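Local coordinates for uncharacterized protein (PDB 3NO2) that is of unknown function but folds as a six-bladed beta-propeller, part of which resembles the Mal s 1 allergenic protein-like family, at residues V28-S41 with I50-R63. Residues are numbered along the deposited sequence; the frame is centred on the assembly and turned at random. Where two conformers were deposited one is given.
Sequences VWEYPLEKGWECNS and ILFSYSKGAKMITR
With CG trans to the main-chain nitrogen in both Trp29 (chi1 175°) and Tyr31 (chi1 -176°), the two rings leave strand 26-32 toward strands 50-53 and 57-61. There CD1 of Ile61 makes a CH-pi contact over one face of Tyr31, 3.7 Å from the ring centroid, and also sits at the edge of the Trp29 indole, whose CH2 is 3.5 Å from CD1 of Ile50. The guanidinium of Arg63 lies over the pyrrole half of Trp29 as a cation-pi pair of doubtful tightness, and its NH2 is salt-bridged to the C-terminal carboxylate of Glu276. Phe52 meets CE1 of Tyr31 obliquely through CZ, and its CE2 packs 3.6 Å from CD2 of Leu33. Beyond it, Tyr54 stacks face to face on the six-membered ring of Trp37; the spacing is too tight in this conformer, one of two for Tyr54, so its exact closeness is doubtful. A water joins Tyr31 OH to Lys59 NZ, which also pairs with Glu67. Backbones meet where Glu38 N donates to Tyr54 O (3.1 Å), from above the carbonyl plane, and Ser53 N to Ser41 O (3.0 Å). Side chains of one blade's outermost strand thus pack on the next blade's sheet, and residues 33-40 lead to its first strand, 41-44, exemplifying blade-to-blade assembly in a six-bladed beta-propeller.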
ATOM      1  N   VAL A  28      -2.673  -0.122  20.338  1.00  8.20           N
ATOM      2  CA  VAL A  28      -2.884  -1.204  21.288  1.00  9.95           C
ATOM      3  C   VAL A  28      -1.855  -2.329  21.157  1.00 11.20           C
ATOM      4  O   VAL A  28      -1.844  -3.237  21.986  1.00 12.91           O
ATOM      5  CB  VAL A  28      -4.307  -1.744  21.214  1.00 10.47           C
ATOM      6  CG1 VAL A  28      -5.320  -0.607  21.563  1.00 13.09           C
ATOM      7  CG2 VAL A  28      -4.617  -2.395  19.871  1.00 12.88           C
ATOM      8  N   TRP A  29      -1.017  -2.291  20.125  1.00  9.52           N
ATOM      9  CA  TRP A  29      -0.035  -3.340  19.848  1.00 10.10           C
ATOM     10  C   TRP A  29       0.978  -2.768  18.883  1.00 10.89           C
ATOM     11  O   TRP A  29       0.605  -1.971  17.982  1.00  8.66           O
ATOM     12  CB  TRP A  29      -0.749  -4.488  19.172  1.00 12.04           C
ATOM     13  CG  TRP A  29       0.096  -5.663  18.671  1.00 14.73           C
ATOM     14  CD1 TRP A  29       0.352  -6.823  19.332  1.00 23.36           C
ATOM     15  CD2 TRP A  29       0.700  -5.796  17.379  1.00 11.48           C
ATOM     16  NE1 TRP A  29       1.103  -7.669  18.528  1.00 21.61           N
ATOM     17  CE2 TRP A  29       1.331  -7.059  17.328  1.00 21.93           C
ATOM     18  CE3 TRP A  29       0.793  -4.968  16.277  1.00 12.64           C
ATOM     19  CZ2 TRP A  29       2.013  -7.509  16.187  1.00 14.31           C
ATOM     20  CZ3 TRP A  29       1.486  -5.417  15.138  1.00 12.75           C
ATOM     21  CH2 TRP A  29       2.078  -6.659  15.117  1.00 14.77           C
ATOM     22  N   GLU A  30       2.259  -3.073  19.106  0.50  9.93           N
ATOM     23  CA  GLU A  30       3.344  -2.745  18.174  0.50  8.91           C
ATOM     24  C   GLU A  30       4.226  -3.972  17.919  0.50  9.85           C
ATOM     25  O   GLU A  30       4.226  -4.974  18.691  0.50  7.83           O
ATOM     26  CB  GLU A  30       4.242  -1.585  18.655  0.50 10.54           C
ATOM     27  CG  GLU A  30       3.542  -0.238  18.666  0.50  8.97           C
ATOM     28  CD  GLU A  30       4.422   0.939  19.055  0.50 14.97           C
ATOM     29  OE1 GLU A  30       5.528   0.719  19.620  0.50 15.32           O
ATOM     30  OE2 GLU A  30       4.005   2.099  18.797  0.50 16.92           O
ATOM     31  N   TYR A  31       4.969  -3.888  16.822  1.00  9.59           N
ATOM     32  CA  TYR A  31       6.002  -4.879  16.505  1.00  8.38           C
ATOM     33  C   TYR A  31       7.160  -4.136  15.856  1.00  9.75           C
ATOM     34  O   TYR A  31       6.953  -3.266  14.993  1.00  9.10           O
ATOM     35  CB  TYR A  31       5.422  -5.923  15.559  1.00 10.44           C
ATOM     36  CG  TYR A  31       6.330  -7.079  15.201  1.00  8.89           C
ATOM     37  CD1 TYR A  31       7.212  -7.007  14.126  1.00 10.07           C
ATOM     38  CD2 TYR A  31       6.322  -8.251  15.950  1.00 10.15           C
ATOM     39  CE1 TYR A  31       8.041  -8.049  13.787  1.00  9.11           C
ATOM     40  CE2 TYR A  31       7.161  -9.332  15.619  1.00  9.48           C
ATOM     41  CZ  TYR A  31       8.029  -9.219  14.527  1.00  9.75           C
ATOM     42  OH  TYR A  31       8.846 -10.265  14.160  1.00 10.78           O
ATOM     43  N   PRO A  32       8.399  -4.421  16.270  1.00 10.44           N
ATOM     44  CA  PRO A  32       9.522  -3.606  15.838  1.00 11.11           C
ATOM     45  C   PRO A  32      10.046  -3.959  14.447  1.00  9.78           C
ATOM     46  O   PRO A  32      10.008  -5.117  14.000  1.00 11.52           O
ATOM     47  CB  PRO A  32      10.588  -3.944  16.879  1.00 13.16           C
ATOM     48  CG  PRO A  32      10.316  -5.364  17.195  1.00 14.11           C
ATOM     49  CD  PRO A  32       8.799  -5.488  17.216  1.00 11.36           C
ATOM     50  N   LEU A  33      10.538  -2.938  13.746  1.00  8.26           N
ATOM     51  CA  LEU A  33      11.276  -3.124  12.516  1.00  8.09           C
ATOM     52  C   LEU A  33      12.767  -2.914  12.823  1.00 10.79           C
ATOM     53  O   LEU A  33      13.136  -2.106  13.679  1.00 13.23           O
ATOM     54  CB  LEU A  33      10.815  -2.167  11.431  1.00  8.46           C
ATOM     55  CG  LEU A  33       9.321  -2.239  11.100  1.00  9.28           C
ATOM     56  CD1 LEU A  33       8.975  -1.225  10.035  1.00 10.34           C
ATOM     57  CD2 LEU A  33       8.912  -3.646  10.620  1.00 12.19           C
ATOM     58  N   GLU A  34      13.621  -3.569  12.057  1.00  8.80           N
ATOM     59  CA  GLU A  34      15.074  -3.520  12.278  1.00  8.07           C
ATOM     60  C   GLU A  34      15.760  -2.453  11.454  1.00 10.48           C
ATOM     61  O   GLU A  34      15.191  -1.849  10.542  1.00 10.57           O
ATOM     62  CB  GLU A  34      15.661  -4.900  11.943  1.00  7.97           C
ATOM     63  CG  GLU A  34      14.962  -6.028  12.698  1.00 10.66           C
ATOM     64  CD  GLU A  34      15.078  -5.944  14.202  1.00 12.23           C
ATOM     65  OE1 GLU A  34      16.184  -5.597  14.693  1.00 15.47           O
ATOM     66  OE2 GLU A  34      14.115  -6.248  14.915  1.00 11.70           O
ATOM     67  N   LYS A  35      17.028  -2.215  11.781  1.00  9.83           N
ATOM     68  CA  LYS A  35      17.850  -1.273  11.065  1.00 11.59           C
ATOM     69  C   LYS A  35      17.933  -1.608   9.612  1.00  8.60           C
ATOM     70  O   LYS A  35      18.279  -2.723   9.195  1.00 10.53           O
ATOM     71  CB  LYS A  35      19.261  -1.268  11.660  1.00 13.69           C
ATOM     72  CG  LYS A  35      20.165  -0.201  11.066  1.00 20.76           C
ATOM     73  CD  LYS A  35      21.564  -0.214  11.699  1.00 26.95           C
ATOM     74  CE  LYS A  35      22.491   0.849  11.067  1.00 36.92           C
ATOM     75  NZ  LYS A  35      23.912   0.677  11.558  1.00 37.85           N
ATOM     76  N   GLY A  36      17.603  -0.616   8.774  1.00 11.12           N
ATOM     77  CA  GLY A  36      17.617  -0.808   7.335  1.00 12.65           C
ATOM     78  C   GLY A  36      16.287  -1.281   6.755  1.00 12.14           C
ATOM     79  O   GLY A  36      16.137  -1.355   5.515  1.00 14.52           O
ATOM     80  N   TRP A  37      15.326  -1.622   7.610  1.00  9.02           N
ATOM     81  CA  TRP A  37      14.021  -2.061   7.134  1.00  8.63           C
ATOM     82  C   TRP A  37      13.153  -0.858   6.758  1.00  8.60           C
ATOM     83  O   TRP A  37      13.292   0.229   7.310  1.00 10.93           O
ATOM     84  CB  TRP A  37      13.324  -2.925   8.195  1.00  8.23           C
ATOM     85  CG  TRP A  37      13.908  -4.289   8.362  1.00  7.55           C
ATOM     86  CD1 TRP A  37      15.141  -4.720   7.915  1.00  8.23           C
ATOM     87  CD2 TRP A  37      13.350  -5.393   9.084  1.00  7.74           C
ATOM     88  NE1 TRP A  37      15.361  -6.004   8.290  1.00  8.65           N
ATOM     89  CE2 TRP A  37      14.275  -6.454   8.990  1.00  8.69           C
ATOM     90  CE3 TRP A  37      12.139  -5.625   9.745  1.00  7.00           C
ATOM     91  CZ2 TRP A  37      14.036  -7.712   9.573  1.00  9.43           C
ATOM     92  CZ3 TRP A  37      11.919  -6.861  10.313  1.00  9.12           C
ATOM     93  CH2 TRP A  37      12.846  -7.890  10.221  1.00 10.11           C
ATOM     94  N   GLU A  38      12.297  -1.028   5.771  1.00  6.84           N
ATOM     95  CA  GLU A  38      11.373  -0.011   5.330  1.00  6.14           C
ATOM     96  C   GLU A  38      10.075  -0.717   5.031  1.00  6.11           C
ATOM     97  O   GLU A  38      10.064  -1.588   4.141  1.00  5.34           O
ATOM     98  CB  GLU A  38      11.854   0.716   4.067  1.00  5.85           C
ATOM     99  CG  GLU A  38      10.935   1.833   3.615  1.00  6.00           C
ATOM    100  CD  GLU A  38      11.159   2.377   2.239  1.00  6.56           C
ATOM    101  OE1 GLU A  38      11.804   1.729   1.377  1.00  7.60           O
ATOM    102  OE2 GLU A  38      10.593   3.480   1.972  1.00  7.06           O
ATOM    103  N   CYS A  39       8.994  -0.368   5.731  1.00  5.52           N
ATOM    104  CA  CYS A  39       7.687  -0.991   5.559  1.00  5.00           C
ATOM    105  C   CYS A  39       6.714  -0.074   4.857  1.00  6.85           C
ATOM    106  O   CYS A  39       6.305   0.957   5.394  1.00  6.42           O
ATOM    107  CB  CYS A  39       7.096  -1.425   6.891  1.00  5.02           C
ATOM    108  SG  CYS A  39       5.440  -2.108   6.735  1.00  6.68           S
ATOM    109  N   ASN A  40       6.384  -0.447   3.612  1.00  5.42           N
ATOM    110  CA  ASN A  40       5.332   0.211   2.811  1.00  4.80           C
ATOM    111  C   ASN A  40       4.110  -0.636   2.550  1.00  4.77           C
ATOM    112  O   ASN A  40       3.229  -0.163   1.844  1.00  5.40           O
ATOM    113  CB  ASN A  40       5.913   0.726   1.489  1.00  5.31           C
ATOM    114  CG  ASN A  40       6.804   1.948   1.688  1.00  5.54           C
ATOM    115  OD1 ASN A  40       6.313   3.013   2.162  1.00  6.75           O
ATOM    116  ND2 ASN A  40       8.083   1.850   1.315  1.00  6.22           N
ATOM    117  N   SER A  41       4.060  -1.848   3.105  1.00  4.50           N
ATOM    118  CA  SER A  41       2.923  -2.738   2.978  1.00  4.58           C
ATOM    119  C   SER A  41       2.715  -3.558   4.259  1.00  4.86           C
ATOM    120  O   SER A  41       3.609  -4.285   4.698  1.00  6.01           O
ATOM    121  CB  SER A  41       3.134  -3.750   1.851  1.00  5.15           C
ATOM    122  OG  SER A  41       3.150  -3.065   0.581  1.00  5.49           O
ATOM    123  N   ILE A  50      -0.673 -11.421  10.530  1.00  7.97           N
ATOM    124  CA  ILE A  50      -0.147 -10.144  10.062  1.00  7.88           C
ATOM    125  C   ILE A  50       0.974 -10.407   9.051  1.00  8.34           C
ATOM    126  O   ILE A  50       1.932 -11.125   9.345  1.00  8.67           O
ATOM    127  CB  ILE A  50       0.391  -9.354  11.248  1.00  8.94           C
ATOM    128  CG1 ILE A  50      -0.773  -8.898  12.123  1.00  9.63           C
ATOM    129  CG2 ILE A  50       1.192  -8.131  10.786  1.00 10.57           C
ATOM    130  CD1 ILE A  50      -0.355  -8.666  13.563  1.00 15.17           C
ATOM    131  N   LEU A  51       0.835  -9.844   7.843  1.00  7.72           N
ATOM    132  CA  LEU A  51       1.814  -9.933   6.768  1.00  6.58           C
ATOM    133  C   LEU A  51       2.411  -8.531   6.572  1.00  6.49           C
ATOM    134  O   LEU A  51       1.653  -7.540   6.566  1.00  7.16           O
ATOM    135  CB  LEU A  51       1.094 -10.330   5.474  1.00  8.00           C
ATOM    136  CG  LEU A  51       1.913 -10.284   4.186  1.00  8.26           C
ATOM    137  CD1 LEU A  51       3.072 -11.311   4.161  1.00 11.10           C
ATOM    138  CD2 LEU A  51       0.974 -10.475   2.969  1.00  9.23           C
ATOM    139  N   PHE A  52       3.721  -8.425   6.431  1.00  6.21           N
ATOM    140  CA  PHE A  52       4.313  -7.129   6.089  1.00  5.92           C
ATOM    141  C   PHE A  52       5.539  -7.300   5.260  1.00  6.94           C
ATOM    142  O   PHE A  52       6.288  -8.274   5.420  1.00  6.96           O
ATOM    143  CB  PHE A  52       4.586  -6.258   7.351  1.00  5.43           C
ATOM    144  CG  PHE A  52       5.635  -6.777   8.300  1.00  7.16           C
ATOM    145  CD1 PHE A  52       5.331  -7.744   9.248  1.00  7.17           C
ATOM    146  CD2 PHE A  52       6.905  -6.303   8.232  1.00  7.67           C
ATOM    147  CE1 PHE A  52       6.313  -8.182  10.117  1.00  7.87           C
ATOM    148  CE2 PHE A  52       7.890  -6.743   9.095  1.00  7.51           C
ATOM    149  CZ  PHE A  52       7.595  -7.700  10.025  1.00  8.67           C
ATOM    150  N   SER A  53       5.816  -6.298   4.431  1.00  5.64           N
ATOM    151  CA  SER A  53       7.095  -6.183   3.743  1.00  5.64           C
ATOM    152  C   SER A  53       7.975  -5.220   4.496  1.00  5.77           C
ATOM    153  O   SER A  53       7.506  -4.279   5.179  1.00  6.09           O
ATOM    154  CB  SER A  53       6.979  -5.748   2.285  1.00  6.84           C
ATOM    155  OG  SER A  53       6.382  -4.482   2.163  1.00  7.29           O
ATOM    156  N   TYR A  54       9.275  -5.433   4.353  0.50  5.85           N
ATOM    157  CA  TYR A  54      10.243  -4.646   5.083  0.50  6.48           C
ATOM    158  C   TYR A  54      11.516  -4.327   4.301  0.50  6.63           C
ATOM    159  O   TYR A  54      12.554  -3.984   4.882  0.50  6.88           O
ATOM    160  CB  TYR A  54      10.535  -5.261   6.445  0.50  6.43           C
ATOM    161  CG  TYR A  54      11.119  -6.657   6.465  0.50  7.47           C
ATOM    162  CD1 TYR A  54      12.484  -6.843   6.462  0.50  5.86           C
ATOM    163  CD2 TYR A  54      10.317  -7.776   6.592  0.50  5.94           C
ATOM    164  CE1 TYR A  54      13.046  -8.108   6.522  0.50  8.44           C
ATOM    165  CE2 TYR A  54      10.878  -9.067   6.655  0.50  6.13           C
ATOM    166  CZ  TYR A  54      12.238  -9.202   6.602  0.50  8.47           C
ATOM    167  OH  TYR A  54      12.835 -10.440   6.692  0.50  8.90           O
ATOM    168  N   SER A  55      11.401  -4.399   2.967  1.00  5.55           N
ATOM    169  CA  SER A  55      12.483  -4.078   2.013  1.00  6.60           C
ATOM    170  C   SER A  55      13.476  -5.197   1.891  1.00  5.45           C
ATOM    171  O   SER A  55      13.710  -5.742   0.799  1.00  6.61           O
ATOM    172  CB  SER A  55      13.146  -2.715   2.282  1.00  7.40           C
ATOM    173  OG  SER A  55      13.852  -2.317   1.101  1.00  7.76           O
ATOM    174  N   LYS A  56      14.028  -5.645   3.006  1.00  6.02           N
ATOM    175  CA  LYS A  56      14.919  -6.811   2.994  1.00  6.72           C
ATOM    176  C   LYS A  56      14.162  -8.123   2.886  1.00  6.50           C
ATOM    177  O   LYS A  56      14.786  -9.169   2.666  1.00  7.59           O
ATOM    178  CB  LYS A  56      15.823  -6.810   4.246  1.00  7.72           C
ATOM    179  CG  LYS A  56      16.722  -5.583   4.366  1.00  8.96           C
ATOM    180  CD  LYS A  56      17.558  -5.336   3.154  1.00 13.28           C
ATOM    181  CE  LYS A  56      18.630  -4.267   3.371  1.00 15.68           C
ATOM    182  NZ  LYS A  56      18.104  -2.974   3.742  1.00 18.11           N
ATOM    183  N   GLY A  57      12.838  -8.109   2.916  1.00  6.30           N
ATOM    184  CA  GLY A  57      12.042  -9.345   2.822  1.00  6.03           C
ATOM    185  C   GLY A  57      10.605  -9.057   3.139  1.00  5.66           C
ATOM    186  O   GLY A  57      10.203  -7.890   3.242  1.00  6.84           O
ATOM    187  N   ALA A  58       9.804 -10.107   3.260  1.00  6.32           N
ATOM    188  CA  ALA A  58       8.414 -10.042   3.737  1.00  6.62           C
ATOM    189  C   ALA A  58       8.202 -11.218   4.654  1.00  6.05           C
ATOM    190  O   ALA A  58       8.799 -12.297   4.439  1.00  7.61           O
ATOM    191  CB  ALA A  58       7.404 -10.121   2.558  1.00  7.96           C
ATOM    192  N   LYS A  59       7.384 -11.033   5.659  1.00  7.03           N
ATOM    193  CA  LYS A  59       7.127 -12.111   6.597  1.00  7.28           C
ATOM    194  C   LYS A  59       5.712 -12.081   7.113  1.00  7.79           C
ATOM    195  O   LYS A  59       5.040 -11.027   7.069  1.00  7.94           O
ATOM    196  CB  LYS A  59       8.098 -12.155   7.724  1.00  7.67           C
ATOM    197  CG  LYS A  59       8.010 -11.012   8.711  1.00  6.48           C
ATOM    198  CD  LYS A  59       8.960 -11.202   9.900  1.00  8.53           C
ATOM    199  CE  LYS A  59      10.439 -11.121   9.479  1.00 11.02           C
ATOM    200  NZ  LYS A  59      11.340 -11.470  10.599  1.00 10.14           N
HETATM  201  N   MSE A  60       5.235 -13.226   7.580  0.50  6.77           N
HETATM  202  CA  MSE A  60       3.941 -13.357   8.254  0.50  7.41           C
HETATM  203  C   MSE A  60       4.196 -13.759   9.715  0.50  8.90           C
HETATM  204  O   MSE A  60       5.026 -14.632   9.978  0.50  9.04           O
HETATM  205  CB  MSE A  60       3.042 -14.370   7.522  0.50  9.39           C
HETATM  206  CG  MSE A  60       1.628 -14.413   8.065  0.50  9.88           C
HETATM  207 SE   MSE A  60       0.403 -15.527   7.098  0.38  9.64          SE
HETATM  208  CE  MSE A  60      -0.102 -14.282   5.793  0.50 11.65           C
ATOM    209  N   ILE A  61       3.479 -13.107  10.626  1.00  7.94           N
ATOM    210  CA  ILE A  61       3.567 -13.347  12.059  1.00  8.23           C
ATOM    211  C   ILE A  61       2.160 -13.552  12.600  1.00  9.11           C
ATOM    212  O   ILE A  61       1.155 -13.122  12.028  1.00  9.10           O
ATOM    213  CB  ILE A  61       4.275 -12.198  12.808  1.00  7.38           C
ATOM    214  CG1 ILE A  61       3.531 -10.861  12.656  1.00  8.36           C
ATOM    215  CG2 ILE A  61       5.706 -12.031  12.281  1.00 10.81           C
ATOM    216  CD1 ILE A  61       4.087  -9.706  13.525  1.00 10.38           C
ATOM    217  N   THR A  62       2.104 -14.173  13.774  1.00 12.23           N
ATOM    218  CA  THR A  62       0.858 -14.278  14.506  1.00 13.12           C
ATOM    219  C   THR A  62       0.615 -13.012  15.229  1.00 14.33           C
ATOM    220  O   THR A  62       1.510 -12.226  15.469  1.00 12.83           O
ATOM    221  CB  THR A  62       0.932 -15.464  15.506  1.00 12.72           C
ATOM    222  OG1 THR A  62       1.910 -15.173  16.511  1.00 12.10           O
ATOM    223  CG2 THR A  62       1.231 -16.819  14.844  1.00 16.34           C
ATOM    224  N   ARG A  63      -0.624 -12.876  15.725  1.00 17.31           N
ATOM    225  CA  ARG A  63      -0.995 -11.739  16.449  1.00 18.27           C
ATOM    226  C   ARG A  63      -0.197 -11.603  17.730  1.00 17.39           C
ATOM    227  O   ARG A  63      -0.012 -10.500  18.207  1.00 23.94           O
ATOM    228  CB  ARG A  63      -2.510 -11.774  16.704  1.00 20.04           C
ATOM    229  CG  ARG A  63      -3.076 -10.592  17.412  1.00 22.02           C
ATOM    230  CD  ARG A  63      -2.846  -9.245  16.690  1.00 21.66           C
ATOM    231  NE  ARG A  63      -3.568  -8.198  17.414  1.00 21.90           N
ATOM    232  CZ  ARG A  63      -3.208  -7.723  18.602  1.00 35.09           C
ATOM    233  NH1 ARG A  63      -2.118  -8.179  19.217  1.00 42.33           N
ATOM    234  NH2 ARG A  63      -3.946  -6.780  19.183  1.00 36.55           N
TER
HETATM  235  O   HOH W   1      11.089  -9.631  12.658  1.00 10.98           O
HETATM  236  O   HOH W   2       8.170  -2.302   2.294  1.00  6.43           O
HETATM  237  O   HOH W   3      14.175   0.377   1.444  1.00  9.01           O